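Local coordinates for extracellular solute-binding protein, family 1 (Bifidobacterium longum subsp. infantis, PDB 6FTH), which probably binds human milk oligosaccharides outside the cell and hands them to an ABC transporter for uptake, at residues T289-G293 and L307-Y311; G297-D301 and N427-A431; L78-I83 and F99-F103; T462-N467 and E505-W510. One frame throughout, in Å; residues are numbered along the deposited sequence.

Interaction 1: T289-G293 and L307-Y311; sequences TAKTG and LKDQY
Tyr311 and Ala290 carry the tight half of this contact, and Thr292 closes it. The phenol donates through OH to Thr292 O at 2.6 Å, in the carbonyl plane and with a C=O...donor angle of 147°; the carbonyl in turn lies at the edge of the ring, near its plane. Placing CG anti to the carbonyl carbon (chi1 -69°) lets the ring extend toward the 289-293 segment. Ala290 CB touches two polar side-chain atoms, Gln310 OE1 at 3.5 Å and Tyr311 OH at 3.6 Å, while Leu307 CD1 rests on Ala290 CA at 3.7 Å.

Both segments lead into strands of one mixed sheet, in an alpha/beta lobe of the kind expected for a solute-binding protein. Tyr311 opens strand 311-313 and Thr292 opens strand 292-297; strand 154-158 runs between them, so the tyrosine reaches Thr292 past the end of the intervening strand, at Asn158. That asparagine bonds Gln310 OE1 and, weakly, Tyr311 OH, and the ring also stacks with Phe304.

Water fills in where protein atoms do not meet directly. One molecule accepts from Ala290 N at 3.0 Å and from Gln310 NE2 at 3.2 Å. Another accepts from Lys291 N and donates to Tyr311 OH at 2.8 Å, so the phenol oxygen accepts from this water while donating to Thr292 O. The periphery is looser: Lys291 turns away from the 307-311 segment, its partly exposed side chain ending in a salt bridge to Asp195.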
loop_
_atom_site.group_PDB
_atom_site.type_symbol
_atom_site.label_atom_id
_atom_site.label_comp_id
_atom_site.label_asym_id
_atom_site.label_seq_id
_atom_site.Cartn_x
_atom_site.Cartn_y
_atom_site.Cartn_z
ATOM N N THR A 289 -3.729 21.315 -20.001
ATOM C CA THR A 289 -3.682 20.425 -21.158
ATOM C C THR A 289 -3.325 19.020 -20.679
ATOM O O THR A 289 -2.214 18.792 -20.187
ATOM C CB THR A 289 -2.641 20.927 -22.156
ATOM O OG1 THR A 289 -2.983 22.250 -22.575
ATOM C CG2 THR A 289 -2.583 20.025 -23.384
ATOM N N ALA A 290 -4.264 18.093 -20.823
ATOM C CA ALA A 290 -3.986 16.704 -20.488
ATOM C C ALA A 290 -2.983 16.124 -21.473
ATOM O O ALA A 290 -3.050 16.395 -22.675
ATOM C CB ALA A 290 -5.275 15.895 -20.559
ATOM N N LYS A 291 -2.077 15.286 -20.964
ATOM C CA LYS A 291 -1.039 14.656 -21.773
ATOM C C LYS A 291 -1.147 13.145 -21.869
ATOM O O LYS A 291 -0.766 12.586 -22.898
ATOM C CB LYS A 291 0.354 14.985 -21.224
ATOM C CG LYS A 291 0.661 16.466 -21.144
ATOM C CD LYS A 291 0.978 17.062 -22.508
ATOM C CE LYS A 291 1.351 18.525 -22.355
ATOM N NZ LYS A 291 1.732 19.154 -23.662
ATOM N N THR A 292 -1.658 12.463 -20.842
ATOM C CA THR A 292 -1.589 11.004 -20.777
ATOM C C THR A 292 -2.965 10.365 -20.927
ATOM O O THR A 292 -3.939 10.789 -20.303
ATOM C CB THR A 292 -0.968 10.604 -19.452
ATOM O OG1 THR A 292 0.341 11.179 -19.345
ATOM C CG2 THR A 292 -0.852 9.079 -19.338
ATOM N N GLY A 293 -3.034 9.308 -21.739
ATOM C CA GLY A 293 -4.286 8.631 -21.991
ATOM C C GLY A 293 -4.652 7.624 -20.907
ATOM O O GLY A 293 -5.796 7.613 -20.433
ATOM N N LEU A 307 -6.843 18.334 -13.761
ATOM C CA LEU A 307 -7.299 17.615 -14.944
ATOM C C LEU A 307 -8.167 16.410 -14.606
ATOM O O LEU A 307 -8.597 15.696 -15.518
ATOM C CB LEU A 307 -6.095 17.154 -15.770
ATOM C CG LEU A 307 -5.240 18.256 -16.419
ATOM C CD1 LEU A 307 -3.919 17.690 -16.933
ATOM C CD2 LEU A 307 -5.994 18.937 -17.542
ATOM N N LYS A 308 -8.478 16.203 -13.323
ATOM C CA LYS A 308 -9.082 14.940 -12.899
ATOM C C LYS A 308 -10.455 14.690 -13.500
ATOM O O LYS A 308 -10.853 13.527 -13.649
ATOM C CB LYS A 308 -9.170 14.867 -11.374
ATOM C CG LYS A 308 -10.057 15.883 -10.723
ATOM C CD LYS A 308 -9.856 15.824 -9.204
ATOM C CE LYS A 308 -10.748 16.826 -8.460
ATOM N NZ LYS A 308 -10.522 16.749 -6.968
ATOM N N ASP A 309 -11.230 15.736 -13.813
ATOM C CA ASP A 309 -12.573 15.423 -14.288
ATOM C C ASP A 309 -12.579 14.824 -15.698
ATOM O O ASP A 309 -13.633 14.382 -16.149
ATOM C CB ASP A 309 -13.549 16.608 -14.193
ATOM C CG ASP A 309 -13.797 17.081 -12.744
ATOM O OD1 ASP A 309 -13.921 16.249 -11.807
ATOM O OD2 ASP A 309 -13.887 18.311 -12.552
ATOM N N GLN A 310 -11.425 14.744 -16.372
ATOM C CA GLN A 310 -11.337 14.042 -17.652
ATOM C C GLN A 310 -11.125 12.540 -17.484
ATOM O O GLN A 310 -11.210 11.816 -18.478
ATOM C CB GLN A 310 -10.188 14.580 -18.515
ATOM C CG GLN A 310 -10.245 16.084 -18.785
ATOM C CD GLN A 310 -9.191 16.574 -19.777
ATOM O OE1 GLN A 310 -8.766 15.847 -20.687
ATOM N NE2 GLN A 310 -8.766 17.825 -19.607
ATOM N N TYR A 311 -10.854 12.064 -16.269
ATOM C CA TYR A 311 -10.348 10.707 -16.069
ATOM C C TYR A 311 -11.307 9.878 -15.237
ATOM O O TYR A 311 -11.905 10.374 -14.269
ATOM C CB TYR A 311 -8.961 10.716 -15.415
ATOM C CG TYR A 311 -7.892 11.242 -16.330
ATOM C CD1 TYR A 311 -7.661 12.609 -16.444
ATOM C CD2 TYR A 311 -7.136 10.386 -17.107
ATOM C CE1 TYR A 311 -6.679 13.097 -17.288
ATOM C CE2 TYR A 311 -6.138 10.858 -17.943
ATOM C CZ TYR A 311 -5.928 12.227 -18.051
ATOM O OH TYR A 311 -4.957 12.717 -18.907
HETATM O O HOH W 1 -6.856 19.281 -21.689
HETATM O O HOH W 2 -2.554 14.069 -18.338
#

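Interaction 2: G297-D301 and N427-A431; sequences GWSQD and NLLEA
Leu428 meets the indole of Trp298 with both methyl groups. CD1 sits over one face in a CH-pi contact, 3.9 Å from the centroid of the six-membered ring of Trp298 and 6° off its normal. CD2 meets the outer rim of the same ring, 3.8 Å from Trp298 CH2. With Trp298 CG anti to the backbone N (chi1 172°), the indole swings over to Leu428, whose side chain it crosses at about a right angle.

Next to this pair, Ala431 CB packs against Trp298 O at 3.9 Å, and Ser299 CB lies at the same separation from Asn427 CB. Polar ends are joined through water: one molecule links Ser299 OG (2.8 Å) to Asn427 ND2, and another donates to both Gln300 OE1 and Asn427 O, the latter at 2.8 Å.

Further out, Asp424, itself in helix 423-432, accepts from Trp298 NE1 and probably helps to fix the rotation of the indole. Ser299, at the N-cap of helix 300-304, uses OG to hold Ala302 N, while Asp301 is paired with Lys308. The direct grip between the segments is therefore dispersive and depends on shape, with hydrogen bonding between them relayed by the two waters.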
loop_
_atom_site.group_PDB
_atom_site.type_symbol
_atom_site.label_atom_id
_atom_site.label_comp_id
_atom_site.label_asym_id
_atom_site.label_seq_id
_atom_site.Cartn_x
_atom_site.Cartn_y
_atom_site.Cartn_z
ATOM N N GLY A 297 -2.686 4.410 -10.842
ATOM C CA GLY A 297 -2.516 5.306 -9.719
ATOM C C GLY A 297 -3.501 5.050 -8.604
ATOM O O GLY A 297 -4.211 4.038 -8.584
ATOM N N TRP A 298 -3.538 6.003 -7.665
ATOM C CA TRP A 298 -4.300 5.944 -6.417
ATOM C C TRP A 298 -5.690 6.543 -6.559
ATOM O O TRP A 298 -6.681 5.913 -6.175
ATOM C CB TRP A 298 -3.517 6.735 -5.356
ATOM C CG TRP A 298 -4.197 6.967 -4.049
ATOM C CD1 TRP A 298 -4.873 8.097 -3.668
ATOM C CD2 TRP A 298 -4.242 6.081 -2.934
ATOM N NE1 TRP A 298 -5.346 7.958 -2.379
ATOM C CE2 TRP A 298 -4.972 6.725 -1.910
ATOM C CE3 TRP A 298 -3.743 4.799 -2.699
ATOM C CZ2 TRP A 298 -5.183 6.147 -0.663
ATOM C CZ3 TRP A 298 -3.970 4.223 -1.451
ATOM C CH2 TRP A 298 -4.687 4.891 -0.464
ATOM N N SER A 299 -5.783 7.761 -7.101
ATOM C CA SER A 299 -7.063 8.434 -7.326
ATOM C C SER A 299 -6.876 9.437 -8.457
ATOM O O SER A 299 -5.753 9.855 -8.742
ATOM C CB SER A 299 -7.551 9.159 -6.070
ATOM O OG SER A 299 -6.749 10.298 -5.844
ATOM N N GLN A 300 -7.986 9.811 -9.100
ATOM C CA GLN A 300 -7.875 10.801 -10.172
ATOM C C GLN A 300 -7.279 12.097 -9.657
ATOM O O GLN A 300 -6.443 12.707 -10.327
ATOM C CB GLN A 300 -9.201 11.025 -10.872
ATOM C CG GLN A 300 -9.786 9.779 -11.479
ATOM C CD GLN A 300 -10.812 9.150 -10.569
ATOM O OE1 GLN A 300 -10.488 8.671 -9.481
ATOM N NE2 GLN A 300 -12.075 9.155 -11.000
ATOM N N ASP A 301 -7.654 12.522 -8.448
ATOM C CA ASP A 301 -7.085 13.759 -7.928
ATOM C C ASP A 301 -5.580 13.646 -7.748
ATOM O O ASP A 301 -4.828 14.550 -8.127
ATOM C CB ASP A 301 -7.742 14.157 -6.607
ATOM C CG ASP A 301 -7.257 15.517 -6.124
ATOM O OD1 ASP A 301 -7.780 16.548 -6.611
ATOM O OD2 ASP A 301 -6.320 15.556 -5.305
ATOM N N ASN A 427 -12.083 10.073 -2.191
ATOM C CA ASN A 427 -11.526 9.854 -3.517
ATOM C C ASN A 427 -11.194 8.386 -3.728
ATOM O O ASN A 427 -11.505 7.822 -4.777
ATOM C CB ASN A 427 -10.274 10.697 -3.699
ATOM C CG ASN A 427 -10.579 12.195 -3.872
ATOM O OD1 ASN A 427 -11.695 12.589 -4.184
ATOM N ND2 ASN A 427 -9.571 12.998 -3.700
ATOM N N LEU A 428 -10.600 7.741 -2.724
ATOM C CA LEU A 428 -10.265 6.326 -2.870
ATOM C C LEU A 428 -11.520 5.465 -2.970
ATOM O O LEU A 428 -11.604 4.558 -3.815
ATOM C CB LEU A 428 -9.388 5.869 -1.702
ATOM C CG LEU A 428 -8.953 4.414 -1.883
ATOM C CD1 LEU A 428 -7.973 4.286 -3.003
ATOM C CD2 LEU A 428 -8.367 3.868 -0.579
ATOM N N LEU A 429 -12.505 5.723 -2.114
ATOM C CA LEU A 429 -13.772 5.003 -2.183
ATOM C C LEU A 429 -14.363 5.067 -3.589
ATOM O O LEU A 429 -14.781 4.045 -4.159
ATOM C CB LEU A 429 -14.750 5.648 -1.195
ATOM C CG LEU A 429 -15.491 4.915 -0.077
ATOM C CD1 LEU A 429 -16.839 5.628 0.165
ATOM C CD2 LEU A 429 -15.689 3.430 -0.287
ATOM N N GLU A 430 -14.381 6.267 -4.176
ATOM C CA GLU A 430 -14.929 6.439 -5.514
ATOM C C GLU A 430 -14.086 5.702 -6.548
ATOM O O GLU A 430 -14.627 5.043 -7.450
ATOM C CB GLU A 430 -15.012 7.931 -5.846
ATOM C CG GLU A 430 -16.122 8.624 -5.102
ATOM C CD GLU A 430 -17.489 8.119 -5.510
ATOM O OE1 GLU A 430 -17.738 7.987 -6.730
ATOM O OE2 GLU A 430 -18.311 7.842 -4.612
ATOM N N ALA A 431 -12.767 5.793 -6.431
ATOM C CA ALA A 431 -11.891 5.106 -7.371
ATOM C C ALA A 431 -12.050 3.594 -7.300
ATOM O O ALA A 431 -11.740 2.907 -8.279
ATOM C CB ALA A 431 -10.433 5.466 -7.114
HETATM O O HOH W 3 -6.899 11.487 -3.329
HETATM O O HOH W 4 -11.608 9.388 -7.048
#

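Interaction 3: L78-I83 and F99-F103; sequences LAAGKI and FPGLF
This is an apolar contact, in which Leu78 and Ile83, at the end of helix 67-80 and just beyond it, pack on Phe99, Leu102 and Phe103 around a short 3-10 turn. Leu78 CB stands over the face of the Phe99 ring, 3.7 Å from its centroid and 13° off the normal, the signature of a CH-pi contact. The CD2 branch of Leu78 reaches on to Leu102 CD2 at 3.9 Å and to the edge of the Phe103 ring, where CE2 is 4.0 Å away.

Helix 67-80 is the connection between the parallel strands 59-66 and 86-88, a beta-alpha-beta crossover that passes over strand 29-36. Its end is a Schellman motif: Gly81 takes positive phi (67°), and its CA lies 3.9 Å from Leu102 CD1.

Past the turn, Ile83 CD1 touches both Leu102 O at 3.3 Å and Phe103 CE1 at 3.6 Å. Leu102 adopts a chi1 of -125°, away from a staggered position, with its CD1 methyl against Gly81 and its CD2 methyl against Leu78. Behind the turn, Ser345 bonds the backbone of Leu102, and Phe91 meets the Phe103 ring.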
loop_
_atom_site.group_PDB
_atom_site.type_symbol
_atom_site.label_atom_id
_atom_site.label_comp_id
_atom_site.label_asym_id
_atom_site.label_seq_id
_atom_site.Cartn_x
_atom_site.Cartn_y
_atom_site.Cartn_z
ATOM N N LEU A 78 18.012 -1.797 16.646
ATOM C CA LEU A 78 17.678 -3.144 17.100
ATOM C C LEU A 78 18.922 -3.898 17.568
ATOM O O LEU A 78 18.910 -4.545 18.623
ATOM C CB LEU A 78 16.983 -3.912 15.974
ATOM C CG LEU A 78 15.552 -3.455 15.680
ATOM C CD1 LEU A 78 15.104 -3.901 14.289
ATOM C CD2 LEU A 78 14.608 -3.958 16.750
ATOM N N ALA A 79 20.000 -3.846 16.780
ATOM C CA ALA A 79 21.216 -4.570 17.143
ATOM C C ALA A 79 21.746 -4.119 18.497
ATOM O O ALA A 79 22.264 -4.933 19.271
ATOM C CB ALA A 79 22.282 -4.365 16.072
ATOM N N ALA A 80 21.627 -2.826 18.802
ATOM C CA ALA A 80 22.091 -2.295 20.077
ATOM C C ALA A 80 21.089 -2.473 21.209
ATOM O O ALA A 80 21.449 -2.258 22.372
ATOM C CB ALA A 80 22.376 -0.809 19.928
ATOM N N GLY A 81 19.840 -2.815 20.903
ATOM C CA GLY A 81 18.822 -2.892 21.927
ATOM C C GLY A 81 18.453 -1.567 22.549
ATOM O O GLY A 81 17.890 -1.549 23.644
ATOM N N LYS A 82 18.732 -0.448 21.883
ATOM C CA LYS A 82 18.414 0.862 22.462
ATOM C C LYS A 82 17.043 1.302 21.962
ATOM O O LYS A 82 16.900 2.117 21.049
ATOM C CB LYS A 82 19.496 1.893 22.156
ATOM C CG LYS A 82 19.762 2.201 20.682
ATOM C CD LYS A 82 20.677 3.439 20.562
ATOM C CE LYS A 82 21.037 3.767 19.116
ATOM N NZ LYS A 82 21.930 2.746 18.487
ATOM N N ILE A 83 16.010 0.766 22.591
ATOM C CA ILE A 83 14.644 1.028 22.151
ATOM C C ILE A 83 13.905 1.845 23.201
ATOM O O ILE A 83 14.116 1.681 24.410
ATOM C CB ILE A 83 13.891 -0.260 21.764
ATOM C CG1 ILE A 83 13.612 -1.127 22.975
ATOM C CG2 ILE A 83 14.700 -1.064 20.714
ATOM C CD1 ILE A 83 12.635 -2.246 22.662
ATOM N N PHE A 99 14.249 -10.092 16.846
ATOM C CA PHE A 99 14.798 -9.647 18.132
ATOM C C PHE A 99 13.733 -9.822 19.209
ATOM O O PHE A 99 13.300 -8.859 19.846
ATOM C CB PHE A 99 15.232 -8.184 18.059
ATOM C CG PHE A 99 16.280 -7.901 17.026
ATOM C CD1 PHE A 99 15.925 -7.643 15.720
ATOM C CD2 PHE A 99 17.623 -7.871 17.370
ATOM C CE1 PHE A 99 16.891 -7.386 14.761
ATOM C CE2 PHE A 99 18.585 -7.605 16.418
ATOM C CZ PHE A 99 18.217 -7.367 15.114
ATOM N N PRO A 100 13.304 -11.061 19.457
ATOM C CA PRO A 100 12.071 -11.260 20.238
ATOM C C PRO A 100 12.159 -10.773 21.676
ATOM O O PRO A 100 11.203 -10.165 22.176
ATOM C CB PRO A 100 11.867 -12.777 20.162
ATOM C CG PRO A 100 13.271 -13.320 20.069
ATOM C CD PRO A 100 14.027 -12.319 19.219
ATOM N N GLY A 101 13.273 -11.033 22.361
ATOM C CA GLY A 101 13.405 -10.652 23.758
ATOM C C GLY A 101 13.380 -9.162 24.002
ATOM O O GLY A 101 13.305 -8.744 25.163
ATOM N N LEU A 102 13.435 -8.358 22.943
ATOM C CA LEU A 102 13.421 -6.909 23.065
ATOM C C LEU A 102 12.025 -6.357 23.336
ATOM O O LEU A 102 11.908 -5.235 23.848
ATOM C CB LEU A 102 13.944 -6.296 21.762
ATOM C CG LEU A 102 15.109 -5.316 21.767
ATOM C CD1 LEU A 102 16.249 -5.768 22.705
ATOM C CD2 LEU A 102 15.619 -5.161 20.335
ATOM N N PHE A 103 10.972 -7.103 23.006
ATOM C CA PHE A 103 9.622 -6.551 22.959
ATOM C C PHE A 103 8.642 -7.344 23.811
ATOM O O PHE A 103 8.687 -8.572 23.866
ATOM C CB PHE A 103 9.108 -6.500 21.502
ATOM C CG PHE A 103 9.903 -5.570 20.630
ATOM C CD1 PHE A 103 9.772 -4.204 20.766
ATOM C CD2 PHE A 103 10.801 -6.063 19.705
ATOM C CE1 PHE A 103 10.509 -3.328 19.975
ATOM C CE2 PHE A 103 11.533 -5.199 18.909
ATOM C CZ PHE A 103 11.383 -3.823 19.052
#

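Interaction 4: T462-N467 and E505-W510; sequences TLTNNN and ENVKIW
Thr462 begins the contact with its methyl, CG2, lying 3.6 Å from Glu505 CD and also against Ile509 CD1. Its hydroxyl is linked to Glu505 OE2 through a water that donates to the carboxylate. Leu463, one residue on, is buried: CD2 presses on Asn506 CG at 3.4 Å and on Ile509 CG2 at 3.8 Å, while CD1 approaches Trp510 NE1 to 3.7 Å.

Asn466 supplies the polar side of the contact. ND2 spends both N-H groups on the other helix, giving one to Asn506 OD1 at 2.9 Å (N-H...acceptor angle 160°) and the other to Glu505 OE1 at 3.0 Å. Both acceptors lie near the amide plane of Asn466, although the donor sits above the carbonyl plane of Asn506 and above the Glu505 carboxylate plane. Glu505 reaches across on an extended chain, with CG anti to the backbone N (chi1 178°). A further water donates to Asn466 OD1 and Glu505 OE1, so the amide and carboxylate are held together twice. Asn467 brings OD1 to 2.8 Å from Asn506 ND2, and its own ND2 shares a water with Trp510 NE1.

The axes of segments 462-467 and 505-510 approach to 10.0 Å, with N-to-C directions at 150°. Helices 457-484 and 503-518, which contain them, thus form an antiparallel pair joined by the Asn466 hydrogen bonds, with Asn506 packed as a knob into the hole formed by Thr462, Leu463, Asn466 and Asn467.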
loop_
_atom_site.group_PDB
_atom_site.type_symbol
_atom_site.label_atom_id
_atom_site.label_comp_id
_atom_site.label_asym_id
_atom_site.label_seq_id
_atom_site.Cartn_x
_atom_site.Cartn_y
_atom_site.Cartn_z
ATOM N N THR A 462 15.620 -16.630 4.662
ATOM C CA THR A 462 15.818 -17.349 3.409
ATOM C C THR A 462 15.148 -16.626 2.252
ATOM O O THR A 462 15.750 -16.434 1.191
ATOM C CB THR A 462 15.265 -18.766 3.518
ATOM O OG1 THR A 462 16.013 -19.481 4.518
ATOM C CG2 THR A 462 15.373 -19.484 2.181
ATOM N N LEU A 463 13.885 -16.245 2.439
ATOM C CA LEU A 463 13.154 -15.535 1.389
ATOM C C LEU A 463 13.888 -14.283 0.958
ATOM O O LEU A 463 14.110 -14.063 -0.234
ATOM C CB LEU A 463 11.753 -15.176 1.868
ATOM C CG LEU A 463 10.783 -16.346 2.041
ATOM C CD1 LEU A 463 9.532 -15.825 2.684
ATOM C CD2 LEU A 463 10.447 -17.012 0.707
ATOM N N THR A 464 14.266 -13.443 1.920
ATOM C CA THR A 464 14.887 -12.165 1.588
ATOM C C THR A 464 16.239 -12.368 0.915
ATOM O O THR A 464 16.572 -11.675 -0.059
ATOM C CB THR A 464 15.023 -11.318 2.856
ATOM O OG1 THR A 464 15.874 -11.977 3.785
ATOM C CG2 THR A 464 13.706 -11.087 3.498
ATOM N N ASN A 465 17.032 -13.327 1.399
ATOM C CA ASN A 465 18.326 -13.591 0.783
ATOM C C ASN A 465 18.153 -14.040 -0.662
ATOM O O ASN A 465 18.812 -13.524 -1.571
ATOM C CB ASN A 465 19.107 -14.637 1.583
ATOM C CG ASN A 465 20.638 -14.474 1.448
ATOM O OD1 ASN A 465 21.279 -13.773 2.244
ATOM N ND2 ASN A 465 21.220 -15.114 0.439
ATOM N N ASN A 466 17.258 -15.013 -0.900
ATOM C CA ASN A 466 17.031 -15.465 -2.258
ATOM C C ASN A 466 16.429 -14.347 -3.110
ATOM O O ASN A 466 16.834 -14.150 -4.267
ATOM C CB ASN A 466 16.086 -16.671 -2.261
ATOM C CG ASN A 466 16.721 -17.945 -1.715
ATOM O OD1 ASN A 466 17.940 -18.050 -1.530
ATOM N ND2 ASN A 466 15.877 -18.943 -1.476
ATOM N N ASN A 467 15.451 -13.614 -2.560
ATOM C CA ASN A 467 14.811 -12.537 -3.319
ATOM C C ASN A 467 15.821 -11.484 -3.737
ATOM O O ASN A 467 15.659 -10.866 -4.790
ATOM C CB ASN A 467 13.716 -11.840 -2.512
ATOM C CG ASN A 467 12.446 -12.669 -2.370
ATOM O OD1 ASN A 467 12.218 -13.630 -3.116
ATOM N ND2 ASN A 467 11.602 -12.282 -1.422
ATOM N N GLU A 505 12.396 -22.878 -3.818
ATOM C CA GLU A 505 12.414 -22.903 -2.365
ATOM C C GLU A 505 11.481 -21.835 -1.811
ATOM O O GLU A 505 10.721 -22.072 -0.864
ATOM C CB GLU A 505 13.844 -22.676 -1.856
ATOM C CG GLU A 505 13.957 -22.642 -0.327
ATOM C CD GLU A 505 15.393 -22.439 0.166
ATOM O OE1 GLU A 505 16.187 -21.760 -0.543
ATOM O OE2 GLU A 505 15.709 -22.955 1.267
ATOM N N ASN A 506 11.533 -20.639 -2.396
ATOM C CA ASN A 506 10.668 -19.561 -1.938
ATOM C C ASN A 506 9.194 -19.907 -2.148
ATOM O O ASN A 506 8.358 -19.626 -1.286
ATOM C CB ASN A 506 11.026 -18.261 -2.680
ATOM C CG ASN A 506 12.263 -17.581 -2.136
ATOM O OD1 ASN A 506 13.045 -18.172 -1.420
ATOM N ND2 ASN A 506 12.407 -16.297 -2.448
ATOM N N VAL A 507 8.848 -20.502 -3.300
ATOM C CA VAL A 507 7.464 -20.927 -3.517
ATOM C C VAL A 507 7.015 -21.877 -2.415
ATOM O O VAL A 507 5.928 -21.725 -1.840
ATOM C CB VAL A 507 7.305 -21.555 -4.913
ATOM C CG1 VAL A 507 5.933 -22.166 -5.029
ATOM C CG2 VAL A 507 7.531 -20.513 -6.001
ATOM N N LYS A 508 7.846 -22.872 -2.106
ATOM C CA LYS A 508 7.472 -23.853 -1.100
ATOM C C LYS A 508 7.349 -23.223 0.289
ATOM O O LYS A 508 6.460 -23.598 1.067
ATOM C CB LYS A 508 8.489 -24.994 -1.136
ATOM C CG LYS A 508 8.193 -26.156 -0.203
ATOM C CD LYS A 508 8.839 -27.509 -0.668
ATOM C CE LYS A 508 10.295 -27.352 -0.895
ATOM N NZ LYS A 508 10.913 -28.674 -1.108
ATOM N N ILE A 509 8.238 -22.266 0.630
ATOM C CA ILE A 509 8.138 -21.551 1.899
ATOM C C ILE A 509 6.821 -20.791 1.994
ATOM O O ILE A 509 6.109 -20.879 3.003
ATOM C CB ILE A 509 9.347 -20.614 2.080
ATOM C CG1 ILE A 509 10.592 -21.456 2.377
ATOM C CG2 ILE A 509 9.084 -19.597 3.178
ATOM C CD1 ILE A 509 11.912 -20.650 2.359
ATOM N N TRP A 510 6.445 -20.079 0.920
ATOM C CA TRP A 510 5.191 -19.338 0.955
ATOM C C TRP A 510 4.005 -20.289 1.017
ATOM O O TRP A 510 3.029 -20.015 1.721
ATOM C CB TRP A 510 5.074 -18.383 -0.237
ATOM C CG TRP A 510 5.751 -17.079 0.022
ATOM C CD1 TRP A 510 6.855 -16.590 -0.606
ATOM C CD2 TRP A 510 5.346 -16.082 0.979
ATOM N NE1 TRP A 510 7.167 -15.345 -0.089
ATOM C CE2 TRP A 510 6.267 -15.028 0.890
ATOM C CE3 TRP A 510 4.314 -15.996 1.914
ATOM C CZ2 TRP A 510 6.178 -13.879 1.681
ATOM C CZ3 TRP A 510 4.228 -14.853 2.714
ATOM C CH2 TRP A 510 5.159 -13.815 2.588
HETATM O O HOH W 5 17.263 -22.181 3.218
HETATM O O HOH W 6 18.614 -20.393 0.252
HETATM O O HOH W 7 8.938 -13.171 -0.604
#

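Overall arrangement
Interaction 3 comes first along the chain, interactions 1 and 2 interleave their segments, and interaction 4 closes the series. Interactions 1 and 2 have centres 14 Å apart and are joined by the Lys308-Asp301 salt bridge, and strand 292-297 leads directly into helix 300-304. Interaction 3 lies beside the other sheet (strands 59-66, 29-36, 86-88 and 339-343), at the end of helix 67-80, which connects two of its strands; its centre is 49 Å from that of interaction 1. Interaction 4, between C-terminal helices, has nearest atoms about 12 Å from interaction 3. Two separate sheets, with interactions 1 and 2 by one and interaction 3 by the other on opposite sides of the chain's centre, fit the two-lobed architecture of solute-binding proteins.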